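Long-range contacts in 3-oxoacyl-[acyl-carrier-protein] reductase (Sinorhizobium meliloti, PDB 3U9L), which probably catalyses the NADPH-dependent reduction of 3-oxoacyl-[acyl-carrier-protein] thioesters in the manner of short-chain dehydrogenases/reductases: residues E23-A28 with D246-V251; S73-I78 with N126-P131; I88-H93 with L140-S145; G182-I187 with G257-R262. One frame throughout, in Å; residues are numbered along the deposited sequence.

Contact 1 (E23-A28 with D246-V251); sequences EALAGA and DAIVRV
Ala24 and Leu25 meet Val249 where two helices pass side by side, their local axes 9.2 Å apart at closest and inclined by 41°. Val249 fills the middle of this wholly apolar contact. Its CG2 branch presses on the methyl of Ala24, with CG2 only 3.5 Å from Ala24 CB, tighter than ordinary van der Waals contact. On the buried side Leu25 runs antiparallel to Val249 alongside it, placing its CD2 3.9 Å from Val249 CA. Its other methyl, CD1, lies 4.1 Å from CG2 of Ile248, and these two side chains lie roughly perpendicular. The solvent side is looser. There the second branch of Val249, CG1, held anti to the backbone N (chi1 168°), turns to Ala28 and stops 4.1 Å from its CB. Ala28 has just left the helix and is exposed. No hydrogen bond joins the two segments. Both helices lie on one face of the central parallel sheet of the Rossmann-type fold: Leu25 rests on Val32 and Ile92, Ile248 on Ile92 and Ile188, and Ala247 and Val251 carry helix 242-252 over Val263 of the last strand.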
loop_
_atom_site.group_PDB
_atom_site.type_symbol
_atom_site.label_atom_id
_atom_site.label_comp_id
_atom_site.label_asym_id
_atom_site.label_seq_id
_atom_site.Cartn_x
_atom_site.Cartn_y
_atom_site.Cartn_z
ATOM N N GLU A 23 -3.426 -23.750 -15.666
ATOM C CA GLU A 23 -4.089 -24.766 -16.484
ATOM C C GLU A 23 -4.757 -24.168 -17.725
ATOM O O GLU A 23 -4.625 -24.693 -18.829
ATOM C CB GLU A 23 -5.093 -25.576 -15.635
ATOM C CG GLU A 23 -4.408 -26.221 -14.451
ATOM C CD GLU A 23 -5.360 -27.015 -13.515
ATOM O OE1 GLU A 23 -6.597 -26.759 -13.523
ATOM O OE2 GLU A 23 -4.838 -27.891 -12.754
ATOM N N ALA A 24 -5.483 -23.074 -17.570
ATOM C CA ALA A 24 -6.112 -22.463 -18.754
ATOM C C ALA A 24 -5.107 -21.961 -19.789
ATOM O O ALA A 24 -5.318 -22.096 -21.008
ATOM C CB ALA A 24 -7.085 -21.327 -18.331
ATOM N N LEU A 25 -4.007 -21.379 -19.320
ATOM C CA LEU A 25 -2.987 -20.894 -20.242
ATOM C C LEU A 25 -2.337 -22.073 -20.969
ATOM O O LEU A 25 -2.016 -21.984 -22.146
ATOM C CB LEU A 25 -1.926 -20.062 -19.553
ATOM C CG LEU A 25 -2.432 -18.651 -19.182
ATOM C CD1 LEU A 25 -1.459 -18.021 -18.156
ATOM C CD2 LEU A 25 -2.579 -17.775 -20.456
ATOM N N ALA A 26 -2.138 -23.167 -20.249
ATOM C CA ALA A 26 -1.533 -24.344 -20.869
ATOM C C ALA A 26 -2.564 -24.932 -21.875
ATOM O O ALA A 26 -2.208 -25.405 -22.946
ATOM C CB ALA A 26 -1.165 -25.330 -19.798
ATOM N N GLY A 27 -3.847 -24.868 -21.525
ATOM C CA GLY A 27 -4.886 -25.299 -22.433
ATOM C C GLY A 27 -4.869 -24.501 -23.731
ATOM O O GLY A 27 -5.254 -25.006 -24.792
ATOM N N ALA A 28 -4.444 -23.248 -23.646
ATOM C CA ALA A 28 -4.416 -22.372 -24.800
ATOM C C ALA A 28 -3.157 -22.611 -25.584
ATOM O O ALA A 28 -2.899 -21.928 -26.551
ATOM C CB ALA A 28 -4.499 -20.925 -24.393
ATOM N N ASP A 246 -10.068 -17.094 -17.214
ATOM C CA ASP A 246 -10.429 -16.888 -18.613
ATOM C C ASP A 246 -10.097 -15.460 -19.021
ATOM O O ASP A 246 -9.681 -15.240 -20.138
ATOM C CB ASP A 246 -11.901 -17.202 -18.867
ATOM C CG ASP A 246 -12.232 -18.699 -18.630
ATOM O OD1 ASP A 246 -11.456 -19.621 -19.105
ATOM O OD2 ASP A 246 -13.254 -18.924 -17.926
ATOM N N ALA A 247 -10.243 -14.505 -18.103
ATOM C CA ALA A 247 -9.799 -13.115 -18.411
ATOM C C ALA A 247 -8.332 -13.082 -18.712
ATOM O O ALA A 247 -7.899 -12.358 -19.591
ATOM C CB ALA A 247 -10.132 -12.150 -17.265
ATOM N N ILE A 248 -7.541 -13.875 -17.998
ATOM C CA ILE A 248 -6.093 -13.866 -18.239
ATOM C C ILE A 248 -5.657 -14.487 -19.579
ATOM O O ILE A 248 -4.756 -13.984 -20.258
ATOM C CB ILE A 248 -5.316 -14.496 -17.065
ATOM C CG1 ILE A 248 -5.452 -13.574 -15.871
ATOM C CG2 ILE A 248 -3.811 -14.681 -17.449
ATOM C CD1 ILE A 248 -4.989 -14.182 -14.576
ATOM N N VAL A 249 -6.290 -15.599 -19.937
ATOM C CA VAL A 249 -6.066 -16.220 -21.236
ATOM C C VAL A 249 -6.384 -15.205 -22.321
ATOM O O VAL A 249 -5.603 -15.064 -23.252
ATOM C CB VAL A 249 -6.960 -17.472 -21.405
ATOM C CG1 VAL A 249 -6.951 -17.951 -22.861
ATOM C CG2 VAL A 249 -6.552 -18.580 -20.387
ATOM N N ARG A 250 -7.506 -14.481 -22.188
ATOM C CA ARG A 250 -7.847 -13.402 -23.151
ATOM C C ARG A 250 -6.832 -12.273 -23.206
ATOM O O ARG A 250 -6.513 -11.786 -24.283
ATOM C CB ARG A 250 -9.234 -12.796 -22.893
ATOM C CG ARG A 250 -10.354 -13.629 -23.471
ATOM C CD ARG A 250 -11.768 -12.943 -23.329
ATOM N NE ARG A 250 -12.043 -12.602 -21.924
ATOM C CZ ARG A 250 -12.843 -13.288 -21.112
ATOM N NH1 ARG A 250 -13.501 -14.378 -21.556
ATOM N NH2 ARG A 250 -12.970 -12.883 -19.849
ATOM N N VAL A 251 -6.332 -11.809 -22.060
ATOM C CA VAL A 251 -5.240 -10.811 -22.116
ATOM C C VAL A 251 -4.019 -11.323 -22.879
ATOM O O VAL A 251 -3.473 -10.645 -23.769
ATOM C CB VAL A 251 -4.827 -10.391 -20.686
ATOM C CG1 VAL A 251 -3.552 -9.550 -20.697
ATOM C CG2 VAL A 251 -5.987 -9.627 -20.011
#

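Contact 2 (S73-I78 with N126-P131); sequences SVDRAI and NRAALP
Two successive beta-alpha-beta crossovers of the Rossmann-type fold bring Ile78 and Ala128 together: helix 71-85 leads from strand 61-65 to strand 90-93, and helix 108-136 from there to strand 139-144. The helices run nearly side by side in the same sense, with local axes 9.3 Å apart at closest and 24° between their directions. The methyl of Ala128 enters between three side chains of the other helix, its CB 3.6 Å from CG1 of Ile78, 3.7 Å from CG1 of Val74 and 3.7 Å from OD1 of Asp75. The Asp75 carboxylate merely skirts the methyl, since OD1 has its hydrogen bond from Gln71 one turn earlier. No hydrogen bond crosses between the segments; the contact is made by van der Waals packing. One turn of helix 108-136 is also used by the dimer: Arg127, next to Ala128, forms a salt bridge with Asp208 of the second subunit. Ile78 spreads its branches along the backbone of its partner. CG2 lies against the carbonyl of Ala128, 3.7 Å from its O, while the terminal methyl, turned back by a chi2 of -58°, ends with CD1 4.2 Å from Ala129 CB.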
loop_
_atom_site.group_PDB
_atom_site.type_symbol
_atom_site.label_atom_id
_atom_site.label_comp_id
_atom_site.label_asym_id
_atom_site.label_seq_id
_atom_site.Cartn_x
_atom_site.Cartn_y
_atom_site.Cartn_z
ATOM N N SER A 73 16.117 -19.073 -3.808
ATOM C CA SER A 73 15.107 -19.860 -4.500
ATOM C C SER A 73 14.624 -19.231 -5.824
ATOM O O SER A 73 14.557 -19.882 -6.869
ATOM C CB SER A 73 13.907 -20.109 -3.601
ATOM O OG SER A 73 13.008 -20.967 -4.281
ATOM N N VAL A 74 14.251 -17.963 -5.751
ATOM C CA VAL A 74 13.778 -17.236 -6.925
ATOM C C VAL A 74 14.823 -17.277 -8.032
ATOM O O VAL A 74 14.511 -17.578 -9.187
ATOM C CB VAL A 74 13.397 -15.763 -6.546
ATOM C CG1 VAL A 74 13.147 -14.932 -7.801
ATOM C CG2 VAL A 74 12.191 -15.759 -5.664
ATOM N N ASP A 75 16.071 -16.958 -7.698
ATOM C CA ASP A 75 17.141 -16.866 -8.710
ATOM C C ASP A 75 17.323 -18.195 -9.421
ATOM O O ASP A 75 17.394 -18.267 -10.627
ATOM C CB ASP A 75 18.485 -16.496 -8.082
ATOM C CG ASP A 75 18.598 -15.003 -7.717
ATOM O OD1 ASP A 75 17.746 -14.200 -8.125
ATOM O OD2 ASP A 75 19.550 -14.638 -6.994
ATOM N N ARG A 76 17.371 -19.258 -8.636
ATOM C CA ARG A 76 17.541 -20.591 -9.162
ATOM C C ARG A 76 16.467 -20.913 -10.166
ATOM O O ARG A 76 16.749 -21.450 -11.229
ATOM C CB ARG A 76 17.495 -21.598 -8.002
ATOM C CG ARG A 76 17.852 -23.028 -8.430
ATOM C CD ARG A 76 17.718 -24.035 -7.260
ATOM N NE ARG A 76 17.943 -25.417 -7.711
ATOM C CZ ARG A 76 17.004 -26.199 -8.252
ATOM N NH1 ARG A 76 15.755 -25.739 -8.416
ATOM N NH2 ARG A 76 17.314 -27.438 -8.634
ATOM N N ALA A 77 15.213 -20.631 -9.803
ATOM C CA ALA A 77 14.077 -21.003 -10.653
ATOM C C ALA A 77 14.091 -20.205 -11.951
ATOM O O ALA A 77 13.694 -20.707 -12.984
ATOM C CB ALA A 77 12.799 -20.737 -9.919
ATOM N N ILE A 78 14.485 -18.932 -11.880
ATOM C CA ILE A 78 14.559 -18.097 -13.087
ATOM C C ILE A 78 15.688 -18.588 -13.975
ATOM O O ILE A 78 15.530 -18.684 -15.182
ATOM C CB ILE A 78 14.794 -16.604 -12.749
ATOM C CG1 ILE A 78 13.587 -16.042 -11.994
ATOM C CG2 ILE A 78 15.148 -15.763 -14.034
ATOM C CD1 ILE A 78 12.324 -16.138 -12.701
ATOM N N ASN A 126 10.776 -9.864 -9.730
ATOM C CA ASN A 126 11.104 -8.882 -10.753
ATOM C C ASN A 126 12.621 -8.643 -10.927
ATOM O O ASN A 126 13.135 -8.550 -12.048
ATOM C CB ASN A 126 10.385 -7.548 -10.461
ATOM C CG ASN A 126 8.956 -7.579 -10.915
ATOM O OD1 ASN A 126 8.637 -8.245 -11.869
ATOM N ND2 ASN A 126 8.082 -6.881 -10.220
ATOM N N ARG A 127 13.324 -8.513 -9.804
ATOM C CA ARG A 127 14.740 -8.258 -9.880
ATOM C C ARG A 127 15.479 -9.420 -10.578
ATOM O O ARG A 127 16.503 -9.204 -11.265
ATOM C CB ARG A 127 15.317 -7.959 -8.501
ATOM C CG ARG A 127 15.105 -6.462 -8.121
ATOM C CD ARG A 127 15.580 -6.156 -6.657
ATOM N NE ARG A 127 16.981 -6.541 -6.408
ATOM C CZ ARG A 127 18.044 -5.854 -6.814
ATOM N NH1 ARG A 127 19.262 -6.324 -6.545
ATOM N NH2 ARG A 127 17.910 -4.708 -7.490
ATOM N N ALA A 128 14.950 -10.635 -10.436
ATOM C CA ALA A 128 15.512 -11.815 -11.128
ATOM C C ALA A 128 15.146 -11.888 -12.612
ATOM O O ALA A 128 15.994 -12.179 -13.468
ATOM C CB ALA A 128 15.058 -13.143 -10.383
ATOM N N ALA A 129 13.888 -11.661 -12.930
ATOM C CA ALA A 129 13.350 -11.849 -14.259
ATOM C C ALA A 129 13.500 -10.690 -15.200
ATOM O O ALA A 129 13.719 -10.865 -16.341
ATOM C CB ALA A 129 11.902 -12.273 -14.217
ATOM N N LEU A 130 13.363 -9.501 -14.659
ATOM C CA LEU A 130 13.413 -8.336 -15.471
ATOM C C LEU A 130 14.677 -8.099 -16.322
ATOM O O LEU A 130 14.550 -7.666 -17.405
ATOM C CB LEU A 130 12.955 -7.094 -14.694
ATOM C CG LEU A 130 11.485 -6.877 -14.368
ATOM C CD1 LEU A 130 11.288 -5.621 -13.689
ATOM C CD2 LEU A 130 10.678 -6.932 -15.599
ATOM N N PRO A 131 15.843 -8.403 -15.810
ATOM C CA PRO A 131 17.050 -8.253 -16.635
ATOM C C PRO A 131 16.871 -9.041 -17.908
ATOM O O PRO A 131 17.229 -8.557 -18.909
ATOM C CB PRO A 131 18.115 -8.893 -15.736
ATOM C CG PRO A 131 17.652 -8.536 -14.395
ATOM C CD PRO A 131 16.196 -8.217 -14.415
#

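Contact 3 (I88-H93 with L140-S145); sequences IDVLIH and LLIWIS
Val90 to His93 pair in step with Leu140 to Trp143 as adjacent parallel strands at the middle of the Rossmann-type sheet. In the backbone, Leu91 and His93 each use both N-H and C=O across the gap: Leu91 N donates to Leu140 O (2.9 Å) and Leu91 O accepts from Ile142 N (2.8 Å), then His93 N donates to Ile142 O (2.8 Å) and His93 O accepts from Ile144 N (3.0 Å). These four lie nearly along the C=O axis of their acceptors. The bond from Leu140 N to Asp89 O is more bent, 135° at the hydrogen.

The aromatic interaction belongs to the face bearing Leu91 and Leu141. His93 and Trp143 both hold CG anti to the carbonyl carbon (chi1 -71° for His93), which sends the rings the same way, and they stack face to face, centroids of the imidazole and the six-membered ring 4.4 Å apart and planes 28° from parallel. His93 CD2 sits over the centre of the six-membered ring of the indole, while NE2 bonds to Asn126 OD1. A serine in place of Trp143 would probably leave one face of the imidazole without its stacking partner, and mainly the bond to Asn126 to resist rotation about CB-CG.

Apolar contacts continue on the face of Val90, Ile92 and Ile142, where Val90 CG1 lies 3.9 Å from Ile142 CD1 and Ile92 CG2 rests 4.2 Å from Ile144 CD1. The two faces thus differ: Ile92, Ile142 and Ile144 lie beneath helices 16-27 and 242-252, while the reverse joins leucines to a histidine restrained in rotation by stack and hydrogen bond.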
loop_
_atom_site.group_PDB
_atom_site.type_symbol
_atom_site.label_atom_id
_atom_site.label_comp_id
_atom_site.label_asym_id
_atom_site.label_seq_id
_atom_site.Cartn_x
_atom_site.Cartn_y
_atom_site.Cartn_z
ATOM N N ILE A 88 11.516 -15.301 -20.833
ATOM C CA ILE A 88 10.162 -15.349 -20.296
ATOM C C ILE A 88 9.320 -14.326 -21.000
ATOM O O ILE A 88 9.700 -13.160 -21.046
ATOM C CB ILE A 88 10.154 -15.104 -18.782
ATOM C CG1 ILE A 88 10.992 -16.190 -18.099
ATOM C CG2 ILE A 88 8.709 -15.037 -18.251
ATOM C CD1 ILE A 88 11.267 -15.945 -16.659
ATOM N N ASP A 89 8.214 -14.763 -21.621
ATOM C CA ASP A 89 7.376 -13.853 -22.406
ATOM C C ASP A 89 6.350 -13.156 -21.536
ATOM O O ASP A 89 5.996 -12.012 -21.822
ATOM C CB ASP A 89 6.624 -14.549 -23.531
ATOM C CG ASP A 89 7.556 -15.131 -24.593
ATOM O OD1 ASP A 89 8.483 -14.427 -25.060
ATOM O OD2 ASP A 89 7.372 -16.320 -24.953
ATOM N N VAL A 90 5.845 -13.871 -20.526
ATOM C CA VAL A 90 4.777 -13.399 -19.647
ATOM C C VAL A 90 5.145 -13.786 -18.201
ATOM O O VAL A 90 5.429 -14.976 -17.895
ATOM C CB VAL A 90 3.390 -14.034 -20.011
ATOM C CG1 VAL A 90 2.273 -13.488 -19.137
ATOM C CG2 VAL A 90 3.072 -13.856 -21.478
ATOM N N LEU A 91 5.127 -12.797 -17.325
ATOM C CA LEU A 91 5.432 -12.977 -15.922
ATOM C C LEU A 91 4.142 -12.634 -15.154
ATOM O O LEU A 91 3.604 -11.506 -15.282
ATOM C CB LEU A 91 6.591 -12.062 -15.534
ATOM C CG LEU A 91 6.996 -12.004 -14.063
ATOM C CD1 LEU A 91 7.376 -13.442 -13.638
ATOM C CD2 LEU A 91 8.159 -11.023 -13.810
ATOM N N ILE A 92 3.612 -13.622 -14.428
ATOM C CA ILE A 92 2.357 -13.447 -13.704
ATOM C C ILE A 92 2.591 -13.432 -12.196
ATOM O O ILE A 92 2.887 -14.466 -11.574
ATOM C CB ILE A 92 1.234 -14.462 -14.141
ATOM C CG1 ILE A 92 1.130 -14.578 -15.677
ATOM C CG2 ILE A 92 -0.115 -14.072 -13.511
ATOM C CD1 ILE A 92 -0.015 -15.572 -16.170
ATOM N N HIS A 93 2.500 -12.231 -11.624
ATOM C CA HIS A 93 2.661 -12.063 -10.198
ATOM C C HIS A 93 1.345 -12.407 -9.483
ATOM O O HIS A 93 0.372 -11.640 -9.519
ATOM C CB HIS A 93 3.061 -10.631 -9.850
ATOM C CG HIS A 93 4.457 -10.288 -10.252
ATOM N ND1 HIS A 93 5.552 -10.750 -9.576
ATOM C CD2 HIS A 93 4.924 -9.514 -11.270
ATOM C CE1 HIS A 93 6.656 -10.256 -10.125
ATOM N NE2 HIS A 93 6.299 -9.524 -11.160
ATOM N N LEU A 140 5.477 -9.259 -21.072
ATOM C CA LEU A 140 4.230 -8.789 -20.457
ATOM C C LEU A 140 4.268 -9.168 -19.033
ATOM O O LEU A 140 4.535 -10.351 -18.729
ATOM C CB LEU A 140 3.023 -9.444 -21.102
ATOM C CG LEU A 140 1.600 -9.275 -20.509
ATOM C CD1 LEU A 140 1.069 -7.810 -20.624
ATOM C CD2 LEU A 140 0.655 -10.232 -21.238
ATOM N N LEU A 141 4.060 -8.173 -18.152
ATOM C CA LEU A 141 3.841 -8.407 -16.736
ATOM C C LEU A 141 2.358 -8.357 -16.488
ATOM O O LEU A 141 1.656 -7.395 -16.901
ATOM C CB LEU A 141 4.505 -7.312 -15.865
ATOM C CG LEU A 141 5.887 -7.593 -15.318
ATOM C CD1 LEU A 141 6.753 -7.960 -16.578
ATOM C CD2 LEU A 141 6.423 -6.377 -14.639
ATOM N N ILE A 142 1.869 -9.371 -15.791
ATOM C CA ILE A 142 0.485 -9.358 -15.349
ATOM C C ILE A 142 0.514 -9.431 -13.838
ATOM O O ILE A 142 1.155 -10.316 -13.249
ATOM C CB ILE A 142 -0.308 -10.593 -15.953
ATOM C CG1 ILE A 142 -0.276 -10.575 -17.486
ATOM C CG2 ILE A 142 -1.727 -10.661 -15.442
ATOM C CD1 ILE A 142 -1.066 -11.706 -18.132
ATOM N N TRP A 143 -0.205 -8.529 -13.182
ATOM C CA TRP A 143 -0.242 -8.551 -11.726
ATOM C C TRP A 143 -1.657 -8.923 -11.330
ATOM O O TRP A 143 -2.623 -8.424 -11.926
ATOM C CB TRP A 143 0.076 -7.137 -11.207
ATOM C CG TRP A 143 1.435 -6.576 -11.611
ATOM C CD1 TRP A 143 1.812 -6.112 -12.870
ATOM C CD2 TRP A 143 2.565 -6.382 -10.758
ATOM N NE1 TRP A 143 3.133 -5.631 -12.830
ATOM C CE2 TRP A 143 3.602 -5.774 -11.550
ATOM C CE3 TRP A 143 2.809 -6.637 -9.399
ATOM C CZ2 TRP A 143 4.850 -5.455 -11.009
ATOM C CZ3 TRP A 143 4.020 -6.276 -8.868
ATOM C CH2 TRP A 143 5.032 -5.718 -9.666
ATOM N N ILE A 144 -1.811 -9.784 -10.339
ATOM C CA ILE A 144 -3.156 -10.054 -9.792
ATOM C C ILE A 144 -3.297 -9.148 -8.631
ATOM O O ILE A 144 -2.629 -9.307 -7.594
ATOM C CB ILE A 144 -3.355 -11.512 -9.320
ATOM C CG1 ILE A 144 -2.875 -12.493 -10.371
ATOM C CG2 ILE A 144 -4.840 -11.750 -8.842
ATOM C CD1 ILE A 144 -3.489 -12.284 -11.704
ATOM N N SER A 145 -4.146 -8.153 -8.792
ATOM C CA SER A 145 -4.266 -7.135 -7.809
ATOM C C SER A 145 -5.513 -7.543 -7.010
ATOM O O SER A 145 -5.760 -8.742 -6.841
ATOM C CB SER A 145 -4.480 -5.802 -8.507
ATOM O OG SER A 145 -4.502 -4.736 -7.605
#

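Contact 4 (G182-I187 with G257-R262); sequences GIETSI and GKRPFR
The backbones of 184-187 and 257-262 head 15° apart and close into a parallel pairing only at the end, where Ile187 bridges to Arg262 and Ile187 N donates to Phe261 O (2.7 Å). Where the chains are farther apart, Glu184 fills the gap with its extended side chain. Its OE1 accepts from Gly257 N (3.2 Å) and from Arg259 NH1 (3.2 Å), which arrive from opposite faces of the carboxylate plane; the second bond is a salt bridge, with carboxylate and guanidinium planes 57° apart. OE2 takes Arg259 N (3.2 Å), nearly along its C-O axis. A leucine in place of Glu184 would probably leave the N-H groups of Gly257 and Arg259 without acceptors and take from the guanidinium the carboxylate that balances its charge, though Arg259 would keep its bonds to the carbonyls of Val251 and Val252. Next along, a water donates to Thr185 O (2.6 Å) and Arg259 O (2.9 Å), bridging backbones that do not meet directly. Ser186 OG, anti to its own N (chi1 177°), donates to Pro260 O (3.0 Å).

Apolar contact takes over at the far end. Ile187 CD1 reaches Phe261 CZ (3.9 Å) and also covers one face of the Arg262 guanidinium, whose charge is met by Asp168 and Asp280. Such a loop, bound first through side chains and then through main chain, leads into strand 262-265, outermost on that side of this chain's sheet and the seventh strand in the Rossmann-type fold of short-chain dehydrogenases.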
loop_
_atom_site.group_PDB
_atom_site.type_symbol
_atom_site.label_atom_id
_atom_site.label_comp_id
_atom_site.label_asym_id
_atom_site.label_seq_id
_atom_site.Cartn_x
_atom_site.Cartn_y
_atom_site.Cartn_z
ATOM N N GLY A 182 9.976 -1.515 -23.894
ATOM C CA GLY A 182 9.087 -2.371 -24.638
ATOM C C GLY A 182 8.209 -3.365 -23.847
ATOM O O GLY A 182 7.522 -4.207 -24.457
ATOM N N ILE A 183 8.250 -3.297 -22.511
ATOM C CA ILE A 183 7.531 -4.236 -21.665
ATOM C C ILE A 183 6.111 -3.737 -21.311
ATOM O O ILE A 183 5.922 -2.611 -20.861
ATOM C CB ILE A 183 8.343 -4.625 -20.434
ATOM C CG1 ILE A 183 9.584 -5.415 -20.899
ATOM C CG2 ILE A 183 7.530 -5.478 -19.432
ATOM C CD1 ILE A 183 10.660 -5.431 -19.778
ATOM N N GLU A 184 5.141 -4.588 -21.579
ATOM C CA GLU A 184 3.741 -4.268 -21.416
ATOM C C GLU A 184 3.283 -4.684 -20.014
ATOM O O GLU A 184 3.878 -5.575 -19.408
ATOM C CB GLU A 184 2.934 -5.032 -22.458
ATOM C CG GLU A 184 1.631 -4.331 -22.854
ATOM C CD GLU A 184 1.033 -4.868 -24.181
ATOM O OE1 GLU A 184 1.774 -5.662 -24.858
ATOM O OE2 GLU A 184 -0.151 -4.469 -24.520
ATOM N N THR A 185 2.204 -4.078 -19.534
ATOM C CA THR A 185 1.639 -4.398 -18.229
ATOM C C THR A 185 0.134 -4.546 -18.334
ATOM O O THR A 185 -0.547 -3.737 -19.002
ATOM C CB THR A 185 1.875 -3.272 -17.228
ATOM O OG1 THR A 185 3.279 -3.154 -16.961
ATOM C CG2 THR A 185 1.165 -3.579 -15.892
ATOM N N SER A 186 -0.399 -5.545 -17.646
ATOM C CA SER A 186 -1.824 -5.658 -17.507
ATOM C C SER A 186 -2.122 -6.090 -16.053
ATOM O O SER A 186 -1.425 -6.968 -15.493
ATOM C CB SER A 186 -2.369 -6.626 -18.590
ATOM O OG SER A 186 -3.766 -6.778 -18.393
ATOM N N ILE A 187 -3.110 -5.447 -15.413
ATOM C CA ILE A 187 -3.387 -5.695 -14.033
ATOM C C ILE A 187 -4.804 -6.289 -13.925
ATOM O O ILE A 187 -5.779 -5.731 -14.413
ATOM C CB ILE A 187 -3.344 -4.419 -13.173
ATOM C CG1 ILE A 187 -1.948 -3.737 -13.277
ATOM C CG2 ILE A 187 -3.698 -4.794 -11.717
ATOM C CD1 ILE A 187 -1.717 -2.368 -12.581
ATOM N N GLY A 257 0.678 -4.679 -27.645
ATOM C CA GLY A 257 0.320 -3.283 -27.811
ATOM C C GLY A 257 -1.162 -2.968 -27.685
ATOM O O GLY A 257 -1.528 -1.800 -27.516
ATOM N N LYS A 258 -2.027 -3.967 -27.782
ATOM C CA LYS A 258 -3.460 -3.728 -27.566
ATOM C C LYS A 258 -4.033 -4.355 -26.281
ATOM O O LYS A 258 -5.249 -4.473 -26.133
ATOM C CB LYS A 258 -4.289 -4.221 -28.758
ATOM C CG LYS A 258 -3.918 -3.564 -30.128
ATOM C CD LYS A 258 -5.054 -3.853 -31.172
ATOM C CE LYS A 258 -4.890 -5.191 -31.940
ATOM N NZ LYS A 258 -3.701 -5.214 -32.912
ATOM N N ARG A 259 -3.177 -4.774 -25.366
ATOM C CA ARG A 259 -3.674 -5.290 -24.084
ATOM C C ARG A 259 -4.273 -4.226 -23.139
ATOM O O ARG A 259 -3.715 -3.139 -22.979
ATOM C CB ARG A 259 -2.566 -6.090 -23.411
ATOM C CG ARG A 259 -2.163 -7.253 -24.285
ATOM C CD ARG A 259 -1.131 -8.089 -23.641
ATOM N NE ARG A 259 -0.923 -9.349 -24.361
ATOM C CZ ARG A 259 0.169 -9.644 -25.073
ATOM N NH1 ARG A 259 1.182 -8.786 -25.134
ATOM N NH2 ARG A 259 0.276 -10.835 -25.661
ATOM N N PRO A 260 -5.401 -4.556 -22.478
ATOM C CA PRO A 260 -5.990 -3.587 -21.550
ATOM C C PRO A 260 -5.018 -3.385 -20.405
ATOM O O PRO A 260 -4.354 -4.358 -20.046
ATOM C CB PRO A 260 -7.237 -4.298 -21.004
ATOM C CG PRO A 260 -7.148 -5.798 -21.500
ATOM C CD PRO A 260 -5.926 -5.936 -22.357
ATOM N N PHE A 261 -4.995 -2.196 -19.811
ATOM C CA PHE A 261 -4.216 -1.940 -18.602
ATOM C C PHE A 261 -4.765 -2.629 -17.300
ATOM O O PHE A 261 -3.990 -3.162 -16.554
ATOM C CB PHE A 261 -4.076 -0.425 -18.375
ATOM C CG PHE A 261 -3.154 -0.062 -17.243
ATOM C CD1 PHE A 261 -1.800 -0.306 -17.339
ATOM C CD2 PHE A 261 -3.645 0.528 -16.084
ATOM C CE1 PHE A 261 -0.938 0.022 -16.305
ATOM C CE2 PHE A 261 -2.783 0.877 -15.036
ATOM C CZ PHE A 261 -1.424 0.617 -15.148
ATOM N N ARG A 262 -6.072 -2.632 -17.130
ATOM C CA ARG A 262 -6.722 -3.340 -16.042
ATOM C C ARG A 262 -7.895 -4.155 -16.532
ATOM O O ARG A 262 -8.572 -3.730 -17.418
ATOM C CB ARG A 262 -7.224 -2.416 -14.956
ATOM C CG ARG A 262 -6.223 -1.705 -14.202
ATOM C CD ARG A 262 -6.846 -0.907 -13.145
ATOM N NE ARG A 262 -5.847 -0.185 -12.416
ATOM C CZ ARG A 262 -5.130 -0.673 -11.438
ATOM N NH1 ARG A 262 -4.234 0.088 -10.888
ATOM N NH2 ARG A 262 -5.494 -1.745 -10.828
HETATM O O HOH W 1 -1.761 -2.602 -20.957
#

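How the contacts relate
Contact 3 is the hub, its centre 13 Å from those of contacts 1 and 2 and 10 Å from that of contact 4. Contacts 1 and 2 cover opposite faces of its strands, 23 Å apart between centres. Leu25 CD1 of contact 1 packs 3.5 Å from Ile92 CD1, whereas Ala129 CB of contact 2 lies 4.0 Å from Leu91 CD2. Contact 4 continues the sheet, Leu141 N lying 2.9 Å from Glu184 O, and meets contact 1 where Val251 O is 2.9 Å from Arg259 NE. In this family the coenzyme normally binds at the C-terminal ends of the sheet strands, the ends to which His93 and Ile144 lead.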